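Local atomic coordinates of cellulose hydrolase (Bacillus licheniformis, PDB entry 4YZT), a protein that hydrolyses internal beta-1,4-glucosidic bonds of cellulose, as an endoglucanase of glycoside hydrolase family 5 built from three modules. Residues A337-A342 with V357-N362; N364-I369 with F416-G421; S282-H287 with P321-I326; L344-G349 with M426-Y431; S247-D252 with D288-L293. All coordinates share one frame; numbering follows the deposited sequence.

How the contacts relate
Along the chain, contact 5 comes first: helix 243-261 packs on helix 280-296 after an intervening barrel strand, 267-272. Contact 3 crosses it, since the same helix 280-296 next takes helix 321-330 on another flank; Tyr286 CE2 and Met249 CE meet between the two. The chain then runs into a mixed beta sheet of the X2 family. Contact 1 closes the hairpin of strands 338-347 and 355-360, and contact 2 joins strands 366-371 and 409-418 beyond it. Contact 4 pairs strand 338-347 with 424-431, crossing contact 1 and enclosing contact 2. Ala342 packs on Trp284 and Ile338 on Ile326, tying this sheet to the barrel's helices.

Contact 1. Residues A337-A342 with V357-N362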
# COMPACT_ATOMS: atom_id res chain seq x y z
N ALA A 337 -12.81 -3.38 15.39
CA ALA A 337 -12.10 -4.00 16.50
C ALA A 337 -10.83 -4.69 15.96
O ALA A 337 -10.82 -5.23 14.85
CB ALA A 337 -13.00 -4.99 17.22
N ILE A 338 -9.76 -4.66 16.76
CA ILE A 338 -8.50 -5.28 16.36
C ILE A 338 -8.05 -6.27 17.44
O ILE A 338 -7.94 -5.90 18.62
CB ILE A 338 -7.39 -4.21 16.14
CG1 ILE A 338 -7.85 -3.13 15.16
CG2 ILE A 338 -6.12 -4.88 15.65
CD1 ILE A 338 -8.04 -3.61 13.71
N ILE A 339 -7.85 -7.53 17.06
CA ILE A 339 -7.37 -8.56 17.99
C ILE A 339 -5.84 -8.69 17.99
O ILE A 339 -5.18 -8.42 16.98
CB ILE A 339 -7.98 -9.95 17.68
CG1 ILE A 339 -7.46 -10.50 16.35
CG2 ILE A 339 -9.50 -9.90 17.72
CD1 ILE A 339 -7.87 -11.94 16.07
N LYS A 340 -5.29 -9.12 19.13
CA LYS A 340 -3.87 -9.43 19.27
C LYS A 340 -3.71 -10.65 20.17
O LYS A 340 -4.11 -10.62 21.34
CB LYS A 340 -3.10 -8.23 19.86
CG LYS A 340 -1.60 -8.26 19.63
CD LYS A 340 -0.94 -6.97 20.09
CE LYS A 340 0.56 -6.98 19.77
NZ LYS A 340 1.26 -5.81 20.38
N PRO A 341 -3.11 -11.73 19.65
CA PRO A 341 -2.47 -11.83 18.33
C PRO A 341 -3.46 -12.16 17.22
O PRO A 341 -4.53 -12.70 17.49
CB PRO A 341 -1.48 -12.99 18.53
CG PRO A 341 -2.17 -13.90 19.49
CD PRO A 341 -2.98 -12.99 20.41
N ALA A 342 -3.08 -11.86 15.99
CA ALA A 342 -3.86 -12.25 14.83
C ALA A 342 -3.38 -13.60 14.30
O ALA A 342 -4.13 -14.33 13.65
CB ALA A 342 -3.77 -11.19 13.74
N VAL A 357 -6.43 -13.71 24.12
CA VAL A 357 -6.52 -12.83 22.97
C VAL A 357 -7.06 -11.49 23.45
O VAL A 357 -8.16 -11.43 24.00
CB VAL A 357 -7.44 -13.40 21.87
CG1 VAL A 357 -7.40 -12.53 20.62
CG2 VAL A 357 -7.06 -14.82 21.52
N ASP A 358 -6.28 -10.43 23.27
CA ASP A 358 -6.71 -9.10 23.64
C ASP A 358 -7.40 -8.41 22.47
O ASP A 358 -6.99 -8.54 21.33
CB ASP A 358 -5.52 -8.25 24.12
CG ASP A 358 -4.91 -8.79 25.41
OD1 ASP A 358 -5.66 -9.10 26.35
OD2 ASP A 358 -3.66 -8.89 25.46
N ILE A 359 -8.46 -7.66 22.77
CA ILE A 359 -9.21 -6.97 21.72
C ILE A 359 -9.25 -5.46 21.95
O ILE A 359 -9.75 -5.00 22.98
CB ILE A 359 -10.66 -7.50 21.62
CG1 ILE A 359 -10.68 -9.03 21.60
CG2 ILE A 359 -11.36 -6.93 20.39
CD1 ILE A 359 -12.08 -9.60 21.53
N GLN A 360 -8.72 -4.69 21.00
CA GLN A 360 -8.95 -3.25 20.94
C GLN A 360 -10.32 -3.03 20.29
O GLN A 360 -10.43 -3.02 19.06
CB GLN A 360 -7.83 -2.54 20.17
CG GLN A 360 -8.02 -1.05 19.96
CD GLN A 360 -6.84 -0.40 19.25
OE1 GLN A 360 -5.70 -0.87 19.36
NE2 GLN A 360 -7.10 0.68 18.52
N LEU A 361 -11.34 -2.89 21.13
CA LEU A 361 -12.73 -2.89 20.67
C LEU A 361 -13.07 -1.69 19.80
O LEU A 361 -13.84 -1.81 18.85
CB LEU A 361 -13.67 -2.93 21.87
CG LEU A 361 -13.71 -4.27 22.61
CD1 LEU A 361 -14.49 -4.14 23.91
CD2 LEU A 361 -14.32 -5.35 21.72
N ASN A 362 -12.47 -0.54 20.10
CA ASN A 362 -12.76 0.71 19.39
C ASN A 362 -14.26 0.99 19.36
O ASN A 362 -14.81 1.37 18.33
CB ASN A 362 -12.19 0.68 17.97
CG ASN A 362 -10.66 0.74 17.93
OD1 ASN A 362 -10.03 1.41 18.75
ND2 ASN A 362 -10.06 0.05 16.96
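Ile339 and Ile359 face each other as a non-hydrogen-bonded pair, and their branches cross obliquely: CG2 of Ile339 lies against CG1 of Ile359 at 4.1 Å. Ile339 CB meets Val357 CG1 at 4.0 Å, so Ile339 fits into the groove between Val357 and Ile359. On the other flank of Ile359, its CG2 meets the small bump of Ala337 CB at 4.1 Å. The ring of Phe418 completes this apolar face, touching Ala337, Ile359 and Leu361. Ile338, Gln360, Lys340 and Asp358 project from the opposite face, where Gln360 NE2 reaches a lone pair of Asn362 OD1 at 3.0 Å; ND2 of that asparagine bonds to Asn336 O. Two pairs of backbone bonds hold the strands, among them Gln360 N to Ile338 O at 2.8 Å and Lys340 N to Asp358 O at 2.8 Å. This is an antiparallel beta hairpin within the mixed sheet of the X2 module, a family of the E-set clan.

Contact 2. Residues N364-I369 with F416-G421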
# COMPACT_ATOMS: atom_id res chain seq x y z
N ASN A 364 -16.70 -1.21 19.72
CA ASN A 364 -17.50 -2.34 19.26
C ASN A 364 -17.78 -3.37 20.36
O ASN A 364 -17.25 -3.28 21.47
CB ASN A 364 -16.82 -3.01 18.07
CG ASN A 364 -16.86 -2.15 16.82
OD1 ASN A 364 -17.93 -1.77 16.36
ND2 ASN A 364 -15.69 -1.83 16.27
N VAL A 365 -18.61 -4.35 20.02
CA VAL A 365 -19.04 -5.40 20.94
C VAL A 365 -18.88 -6.76 20.28
O VAL A 365 -19.44 -7.00 19.20
CB VAL A 365 -20.51 -5.19 21.37
CG1 VAL A 365 -21.00 -6.37 22.19
CG2 VAL A 365 -20.67 -3.90 22.16
N LEU A 366 -18.10 -7.64 20.91
CA LEU A 366 -17.91 -9.01 20.43
C LEU A 366 -19.21 -9.79 20.47
O LEU A 366 -19.82 -9.93 21.53
CB LEU A 366 -16.86 -9.73 21.29
CG LEU A 366 -16.52 -11.17 20.90
CD1 LEU A 366 -15.71 -11.23 19.62
CD2 LEU A 366 -15.79 -11.91 22.03
N THR A 367 -19.64 -10.30 19.32
CA THR A 367 -20.90 -11.04 19.26
C THR A 367 -20.73 -12.56 19.12
O THR A 367 -21.70 -13.31 19.21
CB THR A 367 -21.79 -10.54 18.10
OG1 THR A 367 -21.01 -10.48 16.90
CG2 THR A 367 -22.34 -9.14 18.41
N GLY A 368 -19.50 -13.01 18.91
CA GLY A 368 -19.25 -14.44 18.78
C GLY A 368 -17.89 -14.82 18.22
O GLY A 368 -17.19 -14.00 17.63
N ILE A 369 -17.52 -16.09 18.41
CA ILE A 369 -16.29 -16.63 17.84
C ILE A 369 -16.60 -17.93 17.10
O ILE A 369 -17.15 -18.89 17.67
CB ILE A 369 -15.22 -16.89 18.93
CG1 ILE A 369 -14.97 -15.62 19.74
CG2 ILE A 369 -13.93 -17.37 18.29
CD1 ILE A 369 -14.07 -15.83 20.95
N PHE A 416 -13.70 -13.82 14.82
CA PHE A 416 -14.34 -13.00 15.84
C PHE A 416 -15.27 -12.02 15.15
O PHE A 416 -14.82 -11.20 14.36
CB PHE A 416 -13.31 -12.23 16.68
CG PHE A 416 -12.36 -13.11 17.48
CD1 PHE A 416 -11.40 -13.88 16.84
CD2 PHE A 416 -12.39 -13.11 18.86
CE1 PHE A 416 -10.52 -14.68 17.57
CE2 PHE A 416 -11.51 -13.90 19.60
CZ PHE A 416 -10.57 -14.68 18.95
N THR A 417 -16.58 -12.12 15.43
CA THR A 417 -17.54 -11.22 14.81
C THR A 417 -17.91 -10.12 15.78
O THR A 417 -17.89 -10.33 16.99
CB THR A 417 -18.83 -11.96 14.36
OG1 THR A 417 -19.50 -12.51 15.51
CG2 THR A 417 -18.49 -13.09 13.40
N PHE A 418 -18.24 -8.95 15.25
CA PHE A 418 -18.63 -7.81 16.08
C PHE A 418 -19.94 -7.25 15.55
O PHE A 418 -20.29 -7.46 14.39
CB PHE A 418 -17.51 -6.75 16.10
CG PHE A 418 -16.21 -7.29 16.64
CD1 PHE A 418 -15.94 -7.24 18.00
CD2 PHE A 418 -15.29 -7.89 15.80
CE1 PHE A 418 -14.75 -7.75 18.50
CE2 PHE A 418 -14.10 -8.41 16.30
CZ PHE A 418 -13.84 -8.34 17.65
N HIS A 419 -20.70 -6.57 16.42
CA HIS A 419 -22.00 -6.05 16.02
C HIS A 419 -21.85 -5.10 14.84
O HIS A 419 -22.68 -5.11 13.93
CB HIS A 419 -22.68 -5.34 17.19
CG HIS A 419 -24.06 -4.84 16.87
ND1 HIS A 419 -24.36 -3.50 16.77
CD2 HIS A 419 -25.22 -5.51 16.63
CE1 HIS A 419 -25.65 -3.36 16.49
NE2 HIS A 419 -26.19 -4.56 16.40
N LYS A 420 -20.79 -4.31 14.85
CA LYS A 420 -20.45 -3.43 13.74
C LYS A 420 -18.94 -3.49 13.42
O LYS A 420 -18.14 -3.90 14.26
CB LYS A 420 -20.86 -1.99 14.04
CG LYS A 420 -22.37 -1.82 14.14
CD LYS A 420 -22.76 -0.44 14.64
CE LYS A 420 -24.26 -0.36 14.91
NZ LYS A 420 -24.66 0.96 15.49
N GLY A 421 -18.59 -3.11 12.20
CA GLY A 421 -17.21 -3.16 11.75
C GLY A 421 -16.81 -4.55 11.29
O GLY A 421 -17.56 -5.52 11.45
O HOH W 1 -19.91 -3.59 17.25
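Ile369 lays its CG2 over the centre of the Phe416 ring, 4.3 Å from the centroid and 6° off the normal, a CH-pi contact. Its other branch lies above the same face, out past the rim, with Ile369 CD1 3.5 Å from Phe416 CE2. At the edge of this ring sits Leu366 CD1, which also touches Phe418 CE1 at 3.8 Å, bridging the two aromatics. The strands shift register by one residue between Leu366 and Gly368, a beta bulge. Thr367 OG1, turned between its backbone N and carbonyl carbon (chi1 49°), meets Thr417 OG1 at 2.9 Å in a hydrogen bond that either could donate. Backbone bonds flank the bulge, Thr367 N to Thr417 O and Thr417 N to Gly368 O. Beyond the strand ends, a water accepts from Val365 N and Lys420 N and donates to Asn364 OD1 at 2.8 Å, while Asn364 ND2 bonds to Pro335 O. Hydroxyls thus span the bulge, and the water satisfies N-H groups beyond the direct strand pairing.

Contact 3. Residues S282-H287 with P321-I326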
# COMPACT_ATOMS: atom_id res chain seq x y z
N SER A 282 -0.01 -5.69 12.84
CA SER A 282 0.45 -4.34 12.53
C SER A 282 -0.25 -3.80 11.30
O SER A 282 -0.70 -2.66 11.28
CB SER A 282 1.95 -4.31 12.34
OG SER A 282 2.62 -4.61 13.56
N LYS A 283 -0.33 -4.62 10.26
CA LYS A 283 -0.94 -4.18 9.01
C LYS A 283 -2.41 -3.76 9.21
O LYS A 283 -2.85 -2.74 8.69
CB LYS A 283 -0.85 -5.27 7.95
CG LYS A 283 -1.28 -4.81 6.56
CD LYS A 283 -1.78 -5.99 5.73
CE LYS A 283 -0.68 -6.97 5.37
NZ LYS A 283 -1.27 -8.21 4.74
N TRP A 284 -3.15 -4.57 9.97
CA TRP A 284 -4.56 -4.27 10.21
C TRP A 284 -4.70 -3.00 11.04
O TRP A 284 -5.48 -2.10 10.69
CB TRP A 284 -5.25 -5.45 10.92
CG TRP A 284 -5.30 -6.71 10.07
CD1 TRP A 284 -4.93 -6.83 8.76
CD2 TRP A 284 -5.76 -8.01 10.48
NE1 TRP A 284 -5.12 -8.12 8.33
CE2 TRP A 284 -5.62 -8.87 9.37
CE3 TRP A 284 -6.27 -8.53 11.67
CZ2 TRP A 284 -5.98 -10.23 9.41
CZ3 TRP A 284 -6.62 -9.89 11.72
CH2 TRP A 284 -6.47 -10.71 10.60
N LEU A 285 -3.93 -2.90 12.11
CA LEU A 285 -3.91 -1.71 12.96
C LEU A 285 -3.52 -0.43 12.19
O LEU A 285 -4.09 0.63 12.40
CB LEU A 285 -2.96 -1.92 14.14
CG LEU A 285 -2.91 -0.80 15.19
CD1 LEU A 285 -4.30 -0.63 15.84
CD2 LEU A 285 -1.86 -1.09 16.23
N TYR A 286 -2.52 -0.54 11.33
CA TYR A 286 -2.07 0.59 10.52
C TYR A 286 -3.20 1.09 9.61
O TYR A 286 -3.51 2.29 9.56
CB TYR A 286 -0.84 0.21 9.70
CG TYR A 286 -0.26 1.36 8.90
CD1 TYR A 286 -0.71 1.63 7.61
CD2 TYR A 286 0.72 2.19 9.44
CE1 TYR A 286 -0.19 2.69 6.89
CE2 TYR A 286 1.24 3.23 8.71
CZ TYR A 286 0.78 3.48 7.45
OH TYR A 286 1.29 4.54 6.72
N HIS A 287 -3.84 0.17 8.90
CA HIS A 287 -4.87 0.58 7.96
C HIS A 287 -6.09 1.16 8.69
O HIS A 287 -6.61 2.21 8.30
CB HIS A 287 -5.27 -0.58 7.06
CG HIS A 287 -4.29 -0.83 5.95
ND1 HIS A 287 -3.13 -1.54 6.13
CD2 HIS A 287 -4.30 -0.46 4.64
CE1 HIS A 287 -2.46 -1.61 4.99
NE2 HIS A 287 -3.15 -0.95 4.07
N PRO A 321 -8.26 -10.58 3.05
CA PRO A 321 -9.64 -10.09 3.00
C PRO A 321 -9.99 -9.21 4.19
O PRO A 321 -10.84 -8.33 4.08
CB PRO A 321 -10.47 -11.37 3.01
CG PRO A 321 -9.54 -12.42 2.57
CD PRO A 321 -8.21 -12.05 3.08
N VAL A 322 -9.36 -9.48 5.33
CA VAL A 322 -9.65 -8.73 6.54
C VAL A 322 -9.20 -7.27 6.40
O VAL A 322 -9.95 -6.36 6.73
CB VAL A 322 -8.97 -9.36 7.78
CG1 VAL A 322 -9.07 -8.43 8.98
CG2 VAL A 322 -9.59 -10.73 8.07
N VAL A 323 -7.98 -7.05 5.91
CA VAL A 323 -7.50 -5.68 5.79
C VAL A 323 -8.39 -4.92 4.79
O VAL A 323 -8.68 -3.73 4.99
CB VAL A 323 -6.01 -5.60 5.41
CG1 VAL A 323 -5.79 -5.89 3.91
CG2 VAL A 323 -5.44 -4.25 5.77
N LYS A 324 -8.84 -5.59 3.74
CA LYS A 324 -9.78 -4.99 2.79
C LYS A 324 -11.08 -4.58 3.48
O LYS A 324 -11.58 -3.47 3.27
CB LYS A 324 -10.10 -5.95 1.63
CG LYS A 324 -11.10 -5.37 0.60
CD LYS A 324 -12.53 -5.87 0.80
CE LYS A 324 -12.68 -7.32 0.41
NZ LYS A 324 -14.11 -7.77 0.42
N GLU A 325 -11.63 -5.47 4.29
CA GLU A 325 -12.89 -5.16 4.97
C GLU A 325 -12.70 -4.02 5.96
O GLU A 325 -13.60 -3.19 6.13
CB GLU A 325 -13.45 -6.40 5.68
CG GLU A 325 -13.80 -7.58 4.77
CD GLU A 325 -14.87 -7.27 3.72
OE1 GLU A 325 -15.53 -6.21 3.78
OE2 GLU A 325 -15.08 -8.14 2.84
N ILE A 326 -11.53 -3.96 6.60
CA ILE A 326 -11.20 -2.87 7.49
C ILE A 326 -11.25 -1.54 6.74
O ILE A 326 -11.82 -0.57 7.23
CB ILE A 326 -9.83 -3.08 8.15
CG1 ILE A 326 -9.96 -4.07 9.30
CG2 ILE A 326 -9.26 -1.77 8.66
CD1 ILE A 326 -8.62 -4.56 9.86
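Trp284 starts its contact at CB, which Ile326 CD1 touches at 3.6 Å. Trp284 CG, anti to the carbonyl carbon (chi1 -65°), comes to 4.0 Å from the same Ile326 CD1. Trp284 CD1 meets Val323 CB at 3.7 Å, and Trp284 NE1 is hydrogen-bonded to Asp320 OD2. Farther out, Val322 CG1 stands over the face of the six-membered ring, 3.5 Å from its centroid and 10° off the normal, while Val322 CB approaches Trp284 CZ2 to 3.5 Å. An alanine here would probably leave Val322 without its aromatic platform and Asp320 without the indole N-H. One turn after Trp284, His287 has Val323 CG2 over its ring, offset toward the rim and 3.6 Å from His287 ND1. That ring is held by ND1 bonding to Lys283 O at 2.8 Å, in the ring plane; His287 N reaches the same oxygen from the opposite face of its carbonyl plane. The two nearly parallel helices meet strand 424-431 through Gln424, which touches Trp284, Val322 and Ile326, and Trp284 packs on Ala342 of strand 338-347.

Contact 4. Residues L344-G349 with M426-Y431; sequences LFIKKG and MDIILY. With EDO (1,2-ethanediol), chain C.
Tyr431 turns one ring face to Lys347, whose CB comes to 3.6 Å from Tyr431 CZ and whose CG stands over that face, offset toward the rim. Tyr431 CG sits between its backbone N and carbonyl carbon (chi1 83°), toward strand 344-347, and Tyr431 CD1 meets Phe345 CB at 3.9 Å. Ile429 CD1 lies over one face of the Phe345 ring, offset toward the rim, 3.8 Å from Phe345 CE1. An alanine in place of Tyr431 would probably leave the aliphatic part of Lys347 without its aromatic support and open a gap beside Phe345. On the other face, Leu344 CD2 packs on Ile428 CD1 at 3.8 Å. Five backbone bonds fix the parallel register, including Ile346 N to Ile429 O at 2.8 Å. Farther out, Lys347 NZ forms a salt bridge with Asp433, and a water hydrogen-bonds to Tyr431 OH. Just past strand 338-347, Gly349 N donates to O1 of an ethanediol. Strand 424-431 lies between 338-347 and 409-418, and Phe345 and Tyr431 both touch Pro523.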
# COMPACT_ATOMS: atom_id res chain seq x y z
N LEU A 344 -1.68 -17.04 15.81
CA LEU A 344 -1.29 -17.78 16.99
C LEU A 344 -0.39 -18.96 16.61
O LEU A 344 -0.85 -19.90 15.95
CB LEU A 344 -2.52 -18.25 17.76
CG LEU A 344 -2.23 -19.08 19.01
CD1 LEU A 344 -1.40 -18.23 19.97
CD2 LEU A 344 -3.53 -19.53 19.66
N PHE A 345 0.88 -18.90 17.01
CA PHE A 345 1.86 -19.95 16.73
C PHE A 345 1.98 -20.94 17.89
O PHE A 345 2.28 -20.55 19.02
CB PHE A 345 3.24 -19.35 16.44
CG PHE A 345 3.32 -18.60 15.14
CD1 PHE A 345 3.68 -19.25 13.96
CD2 PHE A 345 3.04 -17.24 15.08
CE1 PHE A 345 3.77 -18.54 12.76
CE2 PHE A 345 3.12 -16.54 13.88
CZ PHE A 345 3.49 -17.19 12.73
N ILE A 346 1.75 -22.22 17.62
CA ILE A 346 1.90 -23.26 18.63
C ILE A 346 2.97 -24.24 18.15
O ILE A 346 2.88 -24.76 17.03
CB ILE A 346 0.54 -23.99 18.89
CG1 ILE A 346 -0.44 -23.03 19.58
CG2 ILE A 346 0.74 -25.23 19.75
CD1 ILE A 346 -1.86 -23.50 19.56
N LYS A 347 3.98 -24.49 18.97
CA LYS A 347 5.06 -25.36 18.55
C LYS A 347 4.68 -26.82 18.73
O LYS A 347 4.08 -27.19 19.75
CB LYS A 347 6.34 -25.05 19.32
CG LYS A 347 7.56 -25.84 18.84
CD LYS A 347 8.83 -25.23 19.38
CE LYS A 347 10.06 -25.98 18.90
NZ LYS A 347 11.30 -25.39 19.45
N LYS A 348 5.03 -27.63 17.74
CA LYS A 348 4.80 -29.06 17.79
C LYS A 348 5.38 -29.64 19.07
O LYS A 348 6.56 -29.44 19.36
CB LYS A 348 5.43 -29.73 16.56
CG LYS A 348 4.90 -31.11 16.24
CD LYS A 348 5.14 -31.42 14.76
CE LYS A 348 4.73 -32.83 14.40
NZ LYS A 348 5.00 -33.11 12.96
N GLY A 349 4.55 -30.33 19.84
CA GLY A 349 5.01 -30.98 21.05
C GLY A 349 4.86 -30.15 22.32
O GLY A 349 4.91 -30.70 23.41
N MET A 426 -8.33 -15.03 13.32
CA MET A 426 -7.08 -15.48 13.91
C MET A 426 -6.66 -16.84 13.37
O MET A 426 -7.40 -17.82 13.49
CB MET A 426 -7.21 -15.54 15.44
CG MET A 426 -5.92 -15.85 16.18
SD MET A 426 -6.17 -15.96 17.97
CE MET A 426 -6.94 -17.56 18.10
N ASP A 427 -5.47 -16.92 12.76
CA ASP A 427 -4.95 -18.20 12.30
C ASP A 427 -4.33 -18.95 13.46
O ASP A 427 -3.57 -18.37 14.25
CB ASP A 427 -3.91 -18.01 11.19
CG ASP A 427 -4.52 -17.66 9.85
OD1 ASP A 427 -5.74 -17.46 9.75
OD2 ASP A 427 -3.74 -17.56 8.87
N ILE A 428 -4.67 -20.23 13.59
CA ILE A 428 -4.02 -21.10 14.56
C ILE A 428 -2.98 -21.92 13.79
O ILE A 428 -3.34 -22.75 12.96
CB ILE A 428 -5.02 -22.01 15.27
CG1 ILE A 428 -6.14 -21.19 15.90
CG2 ILE A 428 -4.28 -22.88 16.30
CD1 ILE A 428 -6.16 -21.18 17.41
N ILE A 429 -1.71 -21.67 14.05
CA ILE A 429 -0.63 -22.20 13.23
C ILE A 429 0.25 -23.17 14.00
O ILE A 429 0.86 -22.80 15.00
CB ILE A 429 0.26 -21.07 12.68
CG1 ILE A 429 -0.59 -20.00 11.98
CG2 ILE A 429 1.33 -21.63 11.76
CD1 ILE A 429 0.20 -18.75 11.58
N LEU A 430 0.33 -24.41 13.53
CA LEU A 430 1.29 -25.36 14.07
C LEU A 430 2.64 -25.19 13.39
O LEU A 430 2.72 -25.18 12.16
CB LEU A 430 0.79 -26.80 13.88
CG LEU A 430 1.60 -27.93 14.53
CD1 LEU A 430 1.55 -27.83 16.04
CD2 LEU A 430 1.07 -29.30 14.07
N TYR A 431 3.71 -25.05 14.17
CA TYR A 431 5.04 -24.93 13.58
C TYR A 431 6.04 -25.82 14.28
O TYR A 431 5.77 -26.36 15.36
CB TYR A 431 5.54 -23.48 13.60
CG TYR A 431 6.17 -23.04 14.91
CD1 TYR A 431 5.38 -22.57 15.95
CD2 TYR A 431 7.55 -23.08 15.09
CE1 TYR A 431 5.95 -22.16 17.14
CE2 TYR A 431 8.12 -22.67 16.29
CZ TYR A 431 7.32 -22.20 17.30
OH TYR A 431 7.88 -21.80 18.48
C1 EDO C . 0.87 -29.79 19.28
O1 EDO C . 1.97 -30.66 18.97
C2 EDO C . 1.10 -29.17 20.66
O2 EDO C . 1.28 -30.22 21.62
O HOH W 2 10.61 -22.07 18.91

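Contact 5. Residues S247-D252 with D288-L293; sequences SEMEED and DTFVRL
Met249 and Phe290 meet where two helices run in the same general direction, their short axes 10.4 Å apart at closest approach and inclined at 29°. The backbones come nearest at Glu250 and Leu293, with CA atoms 6.7 Å apart, so the space between is bridged by side chains. Met249 does most of the bridging. Its CG is anti to the backbone N (chi1 176°), and the chain stays extended to SD before bending at the last torsion. Met249 SD settles 3.6 Å from Phe290 CA, at the edge of the Phe290 ring and in its plane, which makes a Met-aromatic contact; from there Met249 CE turns onto Phe290 CB at 3.7 Å. Thr289 CG2 touches Met249 SD at 3.8 Å. Leu293 fits between the methionine and the neighbouring glutamate. Its CD1 packs on Met249 CG at 3.6 Å, and its CD2 lies 3.6 Å from Glu250 CD, the side chains of Leu293 and Glu250 crossing at about a right angle. The carboxylate of Glu250 is turned to other partners, a salt bridge to Lys296 and a hydrogen bond to Tyr297 OH. These are neighbouring outer helices of the TIM barrel: Phe290 reaches inward to Ile269 of strand 267-272 and packs near Tyr224, while Asp288 and Val291, farther round helix 280-296, touch helix 321-330.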
# COMPACT_ATOMS: atom_id res chain seq x y z
N SER A 247 0.25 8.55 17.69
CA SER A 247 0.22 10.00 17.91
C SER A 247 0.86 10.74 16.73
O SER A 247 0.33 11.75 16.27
CB SER A 247 0.94 10.35 19.21
OG SER A 247 0.99 11.75 19.39
N GLU A 248 1.99 10.23 16.26
CA GLU A 248 2.75 10.87 15.18
C GLU A 248 2.01 10.82 13.85
O GLU A 248 2.06 11.79 13.06
CB GLU A 248 4.12 10.21 15.05
CG GLU A 248 5.06 10.65 16.17
CD GLU A 248 6.21 9.69 16.42
OE1 GLU A 248 6.39 8.72 15.65
OE2 GLU A 248 6.94 9.92 17.41
N MET A 249 1.29 9.73 13.60
CA MET A 249 0.46 9.63 12.41
C MET A 249 -0.60 10.74 12.42
O MET A 249 -0.79 11.43 11.41
CB MET A 249 -0.20 8.25 12.32
CG MET A 249 -1.17 8.13 11.15
SD MET A 249 -1.92 6.49 11.09
CE MET A 249 -0.74 5.64 10.05
N GLU A 250 -1.27 10.95 13.55
CA GLU A 250 -2.30 11.99 13.61
C GLU A 250 -1.69 13.39 13.46
O GLU A 250 -2.21 14.23 12.71
CB GLU A 250 -3.10 11.91 14.92
CG GLU A 250 -4.13 13.03 15.08
CD GLU A 250 -5.33 12.66 15.93
OE1 GLU A 250 -5.24 11.68 16.71
OE2 GLU A 250 -6.37 13.35 15.84
N GLU A 251 -0.59 13.64 14.17
CA GLU A 251 0.06 14.94 14.10
C GLU A 251 0.60 15.24 12.70
O GLU A 251 0.73 16.39 12.32
CB GLU A 251 1.19 15.04 15.14
CG GLU A 251 0.71 15.22 16.59
CD GLU A 251 -0.54 16.12 16.74
OE1 GLU A 251 -0.46 17.34 16.44
OE2 GLU A 251 -1.60 15.62 17.17
N ASP A 252 0.88 14.19 11.93
CA ASP A 252 1.28 14.37 10.54
C ASP A 252 0.18 15.03 9.70
O ASP A 252 0.47 15.95 8.93
CB ASP A 252 1.65 13.02 9.90
CG ASP A 252 3.12 12.67 10.10
OD1 ASP A 252 3.88 13.52 10.60
OD2 ASP A 252 3.51 11.54 9.73
N ASP A 288 -6.54 0.50 9.76
CA ASP A 288 -7.69 1.02 10.50
C ASP A 288 -7.40 2.39 11.08
O ASP A 288 -8.24 3.29 11.03
CB ASP A 288 -8.10 0.07 11.63
CG ASP A 288 -9.26 0.61 12.43
OD1 ASP A 288 -10.41 0.58 11.93
OD2 ASP A 288 -9.04 1.10 13.56
N THR A 289 -6.20 2.55 11.63
CA THR A 289 -5.84 3.81 12.28
C THR A 289 -5.75 4.93 11.26
O THR A 289 -6.33 6.00 11.46
CB THR A 289 -4.50 3.70 13.04
OG1 THR A 289 -4.59 2.65 14.01
CG2 THR A 289 -4.16 5.01 13.73
N PHE A 290 -5.03 4.68 10.16
CA PHE A 290 -4.89 5.73 9.16
C PHE A 290 -6.21 6.08 8.48
O PHE A 290 -6.52 7.26 8.31
CB PHE A 290 -3.88 5.37 8.07
CG PHE A 290 -3.67 6.48 7.10
CD1 PHE A 290 -2.95 7.60 7.47
CD2 PHE A 290 -4.24 6.43 5.83
CE1 PHE A 290 -2.78 8.66 6.59
CE2 PHE A 290 -4.08 7.49 4.94
CZ PHE A 290 -3.35 8.60 5.32
N VAL A 291 -7.00 5.09 8.09
CA VAL A 291 -8.23 5.41 7.38
C VAL A 291 -9.22 6.13 8.31
O VAL A 291 -9.91 7.06 7.88
CB VAL A 291 -8.87 4.14 6.77
CG1 VAL A 291 -10.22 4.49 6.09
CG2 VAL A 291 -7.92 3.54 5.76
N ARG A 292 -9.27 5.73 9.58
CA ARG A 292 -10.14 6.42 10.54
C ARG A 292 -9.70 7.86 10.74
O ARG A 292 -10.52 8.74 10.89
CB ARG A 292 -10.21 5.68 11.89
CG ARG A 292 -11.02 4.39 11.84
CD ARG A 292 -11.60 3.99 13.20
NE ARG A 292 -10.60 3.43 14.11
CZ ARG A 292 -9.99 4.13 15.07
NH1 ARG A 292 -10.25 5.42 15.22
NH2 ARG A 292 -9.10 3.53 15.86
N LEU A 293 -8.39 8.10 10.75
CA LEU A 293 -7.89 9.47 10.90
C LEU A 293 -8.22 10.32 9.66
O LEU A 293 -8.64 11.47 9.80
CB LEU A 293 -6.39 9.48 11.16
CG LEU A 293 -5.96 9.06 12.57
CD1 LEU A 293 -4.43 8.83 12.63
CD2 LEU A 293 -6.39 10.12 13.57